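Local coordinates for protein N-(5'-phosphoribosyl)anthranilate isomerase (PDB 5LHF) that catalyses the isomerisation of N-(5-phospho-beta-D-ribosyl)anthranilate to 1-(2-carboxyphenylamino)-1-deoxy-D-ribulose 5-phosphate, the third step of tryptophan biosynthesis from chorismate, at residues A[54-59]-A[76-81]; A[100-105]-A[130-135]. All coordinates share one frame; numbering follows the deposited sequence.

Contact 1 (A[54-59]-A[76-81])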
loop_
_atom_site.group_PDB
_atom_site.type_symbol
_atom_site.label_atom_id
_atom_site.label_comp_id
_atom_site.label_asym_id
_atom_site.label_seq_id
_atom_site.Cartn_x
_atom_site.Cartn_y
_atom_site.Cartn_z
ATOM N N PRO A 54 11.467 6.502 -0.510
ATOM C CA PRO A 54 10.854 5.905 0.682
ATOM C C PRO A 54 10.504 4.443 0.442
ATOM O O PRO A 54 9.938 4.083 -0.593
ATOM C CB PRO A 54 9.603 6.763 0.898
ATOM C CG PRO A 54 9.987 8.095 0.368
ATOM C CD PRO A 54 10.859 7.809 -0.842
ATOM N N ILE A 55 10.873 3.585 1.390
ATOM C CA ILE A 55 10.573 2.164 1.264
ATOM C C ILE A 55 9.825 1.715 2.516
ATOM O O ILE A 55 10.348 1.812 3.636
ATOM C CB ILE A 55 11.835 1.319 1.010
ATOM C CG1 ILE A 55 11.483 -0.177 0.948
ATOM C CG2 ILE A 55 12.952 1.630 2.024
ATOM C CD1 ILE A 55 12.603 -1.040 0.389
ATOM N N TYR A 56 8.593 1.259 2.331
ATOM C CA TYR A 56 7.777 0.823 3.457
ATOM C C TYR A 56 8.138 -0.590 3.888
ATOM O O TYR A 56 8.279 -1.483 3.052
ATOM C CB TYR A 56 6.293 0.893 3.076
ATOM C CG TYR A 56 5.797 2.315 3.001
ATOM C CD1 TYR A 56 6.015 3.093 1.866
ATOM C CD2 TYR A 56 5.126 2.880 4.071
ATOM C CE1 TYR A 56 5.579 4.407 1.811
ATOM C CE2 TYR A 56 4.687 4.164 4.034
ATOM C CZ TYR A 56 4.902 4.933 2.904
ATOM O OH TYR A 56 4.445 6.239 2.915
ATOM N N LEU A 57 8.275 -0.787 5.201
ATOM C CA LEU A 57 8.284 -2.128 5.782
ATOM C C LEU A 57 6.834 -2.571 5.877
ATOM O O LEU A 57 6.076 -2.033 6.690
ATOM C CB LEU A 57 8.947 -2.118 7.158
ATOM C CG LEU A 57 9.257 -3.481 7.797
ATOM C CD1 LEU A 57 10.317 -4.243 6.985
ATOM C CD2 LEU A 57 9.710 -3.303 9.253
ATOM N N VAL A 58 6.435 -3.523 5.031
ATOM C CA VAL A 58 5.032 -3.895 4.866
ATOM C C VAL A 58 4.771 -5.194 5.615
ATOM O O VAL A 58 5.481 -6.187 5.400
ATOM C CB VAL A 58 4.684 -4.069 3.380
ATOM C CG1 VAL A 58 3.223 -4.434 3.229
ATOM C CG2 VAL A 58 5.065 -2.810 2.554
ATOM N N SER A 59 3.733 -5.217 6.453
ATOM C CA SER A 59 3.476 -6.445 7.196
ATOM C C SER A 59 2.055 -6.498 7.734
ATOM O O SER A 59 1.407 -5.474 7.977
ATOM C CB SER A 59 4.462 -6.614 8.354
ATOM O OG SER A 59 4.291 -7.894 8.967
ATOM N N ALA A 76 13.756 0.557 9.493
ATOM C CA ALA A 76 12.700 1.145 8.670
ATOM C C ALA A 76 12.313 2.525 9.178
ATOM O O ALA A 76 12.215 2.756 10.383
ATOM C CB ALA A 76 11.459 0.254 8.656
ATOM N N GLU A 77 12.093 3.440 8.238
ATOM C CA GLU A 77 11.590 4.784 8.466
ATOM C C GLU A 77 10.097 4.886 8.182
ATOM O O GLU A 77 9.421 5.793 8.690
ATOM C CB GLU A 77 12.376 5.714 7.528
ATOM C CG GLU A 77 13.851 5.865 7.876
ATOM C CD GLU A 77 14.031 6.828 9.013
ATOM O OE1 GLU A 77 15.098 6.794 9.689
ATOM O OE2 GLU A 77 13.088 7.636 9.241
ATOM N N TYR A 78 9.596 3.997 7.326
ATOM C CA TYR A 78 8.210 3.939 6.880
ATOM C C TYR A 78 7.682 2.543 7.142
ATOM O O TYR A 78 8.384 1.564 6.886
ATOM C CB TYR A 78 8.090 4.223 5.377
ATOM C CG TYR A 78 8.506 5.623 5.010
ATOM C CD1 TYR A 78 7.565 6.652 4.943
ATOM C CD2 TYR A 78 9.834 5.921 4.731
ATOM C CE1 TYR A 78 7.941 7.938 4.613
ATOM C CE2 TYR A 78 10.217 7.199 4.401
ATOM C CZ TYR A 78 9.268 8.203 4.347
ATOM O OH TYR A 78 9.655 9.481 4.017
ATOM N N ILE A 79 6.447 2.442 7.633
ATOM C CA ILE A 79 5.829 1.138 7.823
ATOM C C ILE A 79 4.426 1.169 7.241
ATOM O O ILE A 79 3.739 2.199 7.254
ATOM C CB ILE A 79 5.794 0.693 9.312
ATOM C CG1 ILE A 79 4.904 1.599 10.163
ATOM C CG2 ILE A 79 7.210 0.649 9.892
ATOM C CD1 ILE A 79 4.752 1.106 11.615
ATOM N N GLN A 80 4.018 0.032 6.697
ATOM C CA GLN A 80 2.668 -0.143 6.169
ATOM C C GLN A 80 2.008 -1.216 7.018
ATOM O O GLN A 80 2.399 -2.387 6.966
ATOM C CB GLN A 80 2.684 -0.520 4.694
ATOM C CG GLN A 80 1.317 -0.937 4.133
ATOM C CD GLN A 80 1.299 -0.903 2.610
ATOM O OE1 GLN A 80 2.020 -0.129 1.984
ATOM N NE2 GLN A 80 0.545 -1.801 2.016
ATOM N N VAL A 81 1.017 -0.810 7.799
ATOM C CA VAL A 81 0.345 -1.698 8.742
ATOM C C VAL A 81 -0.878 -2.276 8.040
ATOM O O VAL A 81 -1.865 -1.569 7.801
ATOM C CB VAL A 81 -0.027 -0.951 10.025
ATOM C CG1 VAL A 81 -0.836 -1.834 10.970
ATOM C CG2 VAL A 81 1.228 -0.465 10.714
HETATM O O HOH W 1 12.238 2.765 5.419
#
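Leu57 and Ile79 face each other in parallel register where the axes of strands 55-59 and 78-81, joined through helix 64-74 as a beta-alpha-beta unit of the TIM barrel, approach to 4.1 Å and are inclined by 31°. Leu57 is gripped on both its backbone polar atoms: its N donates to Tyr78 O and its O accepts from Gln80 N, both at 2.9 Å and nearly straight. Further on, Ser59 N reaches Gln80 O at 3.2 Å. Ahead of these bonds a water links strand 55-59 to the loop before strand 78-81, donating to Ile55 O and accepting from Glu77 N.

The rings of Tyr56 and Tyr78 cross with their planes 55° apart. Tyr78 CB sits over one face of the Tyr56 ring, 3.7 Å from its centroid, a CH-pi contact. Tyr78 CG lies beside the backbone N (chi1 -65°), from where the ring extends to Pro54, whose CB lies over one face, 3.9 Å from the centroid. Toward the helices, Leu57 CB meets Ala76 CB at 3.8 Å, and the leucine also packs on Ala70 and Thr74 of helix 64-74. On the barrel-interior side Val58 and Gln80 lie side by side, Val58 CG2 touching Gln80 CB at 3.9 Å. Gln80 OE1 is hydrogen-bonded to Lys7, so a polar group buried inside the barrel is satisfied from the first strand, while carbon-to-ring contacts gather where the strands begin.

Contact 2 (A[100-105]-A[130-135])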
loop_
_atom_site.group_PDB
_atom_site.type_symbol
_atom_site.label_atom_id
_atom_site.label_comp_id
_atom_site.label_asym_id
_atom_site.label_seq_id
_atom_site.Cartn_x
_atom_site.Cartn_y
_atom_site.Cartn_z
ATOM N N SER A 100 7.027 6.774 9.945
ATOM C CA SER A 100 5.826 7.266 9.278
ATOM C C SER A 100 4.970 6.064 8.931
ATOM O O SER A 100 5.502 5.008 8.586
ATOM C CB SER A 100 6.172 8.040 8.001
ATOM O OG SER A 100 7.190 8.985 8.266
ATOM N N VAL A 101 3.649 6.211 9.025
ATOM C CA VAL A 101 2.753 5.067 8.910
ATOM C C VAL A 101 1.794 5.250 7.745
ATOM O O VAL A 101 1.166 6.309 7.600
ATOM C CB VAL A 101 1.967 4.817 10.208
ATOM C CG1 VAL A 101 1.097 3.571 10.050
ATOM C CG2 VAL A 101 2.927 4.671 11.379
ATOM N N MET A 102 1.678 4.208 6.923
ATOM C CA MET A 102 0.561 4.049 6.000
ATOM C C MET A 102 -0.276 2.894 6.529
ATOM O O MET A 102 0.242 1.794 6.738
ATOM C CB MET A 102 1.038 3.803 4.567
ATOM C CG MET A 102 -0.087 3.468 3.541
ATOM S SD MET A 102 0.144 4.125 1.860
ATOM C CE MET A 102 1.776 3.491 1.473
ATOM N N LYS A 103 -1.547 3.152 6.809
ATOM C CA LYS A 103 -2.434 2.119 7.317
ATOM C C LYS A 103 -3.292 1.591 6.176
ATOM O O LYS A 103 -3.902 2.375 5.447
ATOM C CB LYS A 103 -3.319 2.665 8.438
ATOM C CG LYS A 103 -4.373 1.683 8.922
ATOM C CD LYS A 103 -3.878 0.776 10.045
ATOM C CE LYS A 103 -5.054 0.004 10.640
ATOM N NZ LYS A 103 -5.515 -1.100 9.760
ATOM N N ALA A 104 -3.343 0.272 6.030
ATOM C CA ALA A 104 -4.177 -0.374 5.023
ATOM C C ALA A 104 -5.515 -0.798 5.619
ATOM O O ALA A 104 -5.572 -1.355 6.719
ATOM C CB ALA A 104 -3.448 -1.582 4.425
ATOM N N PHE A 105 -6.597 -0.519 4.887
ATOM C CA PHE A 105 -7.956 -0.870 5.278
ATOM C C PHE A 105 -8.588 -1.734 4.198
ATOM O O PHE A 105 -8.518 -1.397 3.012
ATOM C CB PHE A 105 -8.830 0.378 5.485
ATOM C CG PHE A 105 -8.402 1.243 6.630
ATOM C CD1 PHE A 105 -8.900 1.025 7.907
ATOM C CD2 PHE A 105 -7.497 2.274 6.435
ATOM C CE1 PHE A 105 -8.504 1.825 8.965
ATOM C CE2 PHE A 105 -7.102 3.079 7.489
ATOM C CZ PHE A 105 -7.610 2.854 8.758
ATOM N N VAL A 130 -2.347 8.792 10.997
ATOM C CA VAL A 130 -1.320 8.215 10.140
ATOM C C VAL A 130 -1.022 9.165 8.991
ATOM O O VAL A 130 -1.819 10.047 8.657
ATOM C CB VAL A 130 -1.725 6.823 9.603
ATOM C CG1 VAL A 130 -1.609 5.794 10.717
ATOM C CG2 VAL A 130 -3.150 6.852 9.065
ATOM N N ASP A 131 0.167 8.994 8.408
ATOM C CA ASP A 131 0.555 9.813 7.270
ATOM C C ASP A 131 -0.337 9.523 6.071
ATOM O O ASP A 131 -0.740 10.443 5.349
ATOM C CB ASP A 131 2.028 9.567 6.927
ATOM C CG ASP A 131 2.574 10.551 5.885
ATOM O OD1 ASP A 131 2.414 11.774 6.077
ATOM O OD2 ASP A 131 3.160 10.098 4.870
ATOM N N LYS A 132 -0.676 8.252 5.850
ATOM C CA LYS A 132 -1.322 7.859 4.606
ATOM C C LYS A 132 -2.335 6.757 4.860
ATOM O O LYS A 132 -2.154 5.909 5.737
ATOM C CB LYS A 132 -0.306 7.385 3.553
ATOM C CG LYS A 132 0.483 8.494 2.870
ATOM C CD LYS A 132 1.202 7.956 1.631
ATOM C CE LYS A 132 2.173 8.968 1.023
ATOM N NZ LYS A 132 1.512 10.015 0.208
ATOM N N ILE A 133 -3.395 6.776 4.055
ATOM C CA ILE A 133 -4.485 5.810 4.102
ATOM C C ILE A 133 -4.441 4.998 2.819
ATOM O O ILE A 133 -4.535 5.564 1.720
ATOM C CB ILE A 133 -5.849 6.508 4.235
ATOM C CG1 ILE A 133 -5.966 7.258 5.566
ATOM C CG2 ILE A 133 -6.991 5.521 4.028
ATOM C CD1 ILE A 133 -5.927 6.370 6.751
ATOM N N LEU A 134 -4.306 3.679 2.939
ATOM C CA LEU A 134 -4.395 2.792 1.786
ATOM C C LEU A 134 -5.705 2.020 1.843
ATOM O O LEU A 134 -6.062 1.470 2.890
ATOM C CB LEU A 134 -3.206 1.826 1.734
ATOM C CG LEU A 134 -3.057 0.954 0.485
ATOM C CD1 LEU A 134 -1.557 0.772 0.126
ATOM C CD2 LEU A 134 -3.713 -0.410 0.714
ATOM N N LEU A 135 -6.417 1.987 0.719
ATOM C CA LEU A 135 -7.662 1.234 0.596
ATOM C C LEU A 135 -7.389 0.010 -0.273
ATOM O O LEU A 135 -7.097 0.137 -1.468
ATOM C CB LEU A 135 -8.786 2.097 0.008
ATOM C CG LEU A 135 -9.253 3.311 0.822
ATOM C CD1 LEU A 135 -10.487 3.988 0.202
ATOM C CD2 LEU A 135 -9.530 2.914 2.259
#
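Met102 pairs with Lys132 in parallel register within the TIM barrel, where strands 100-106 and 132-136 are successive strands of a beta-alpha-beta unit. Backbone bonds form the ladder. Val101 O accepts from Lys132 N at 3.2 Å and, weakly, from Asp131 N; Lys103 N donates to Lys132 O, Leu134 N to Lys103 O, and Phe105 N to Leu134 O.

Apolar contacts fall on both faces of the sheet. Inside the barrel, Met102 CG, anti to the backbone N (chi1 174°), approaches Leu134 CB at 4.0 Å, and SD lies 3.7 Å from Lys132 CB; farther along, Ala104 CB meets Leu134 CD2. An alanine in place of Met102 removes the CG that meets Leu134 CB and the SD that meets Lys132 CB, and would probably open a gap beside those two side chains in the barrel interior. Toward the helices, Val101 CG1 touches Val130 CG1 at 3.6 Å. Phe105 and Ile133 both pack on Ile125 of helix 114-126, and at the edge of the phenylalanine ring Phe105 CE2 meets Ile133 CD1 at 3.6 Å.

In the polar contacts, Lys103 NZ donates to Ala104 O and to Ser83 O, and it stands 4.2 Å above the plane of the Phe105 ring, toward its rim.

In the fold
From the N terminus, strands 5-9 and 26-30 precede contact 1, in which strand 78-81 returns beside strand 55-59 after helix 64-74. Contact 2 repeats the crossover through helix 114-126, bringing strand 132-136 beside strand 100-106. The two closures are in series: contact 1 is complete before contact 2 opens, and they neither nest nor cross. Helix 87-97 links them along the chain, and strands 78-81 and 100-106 are neighbours in the sheet. Glu77 O and Ile79 N probably bond to Ser100 N and O, and Tyr78 CD1 packs on Ser100 CB at 3.6 Å. Together the contacts tie strands three to six of the eight-stranded barrel into a continuous arc.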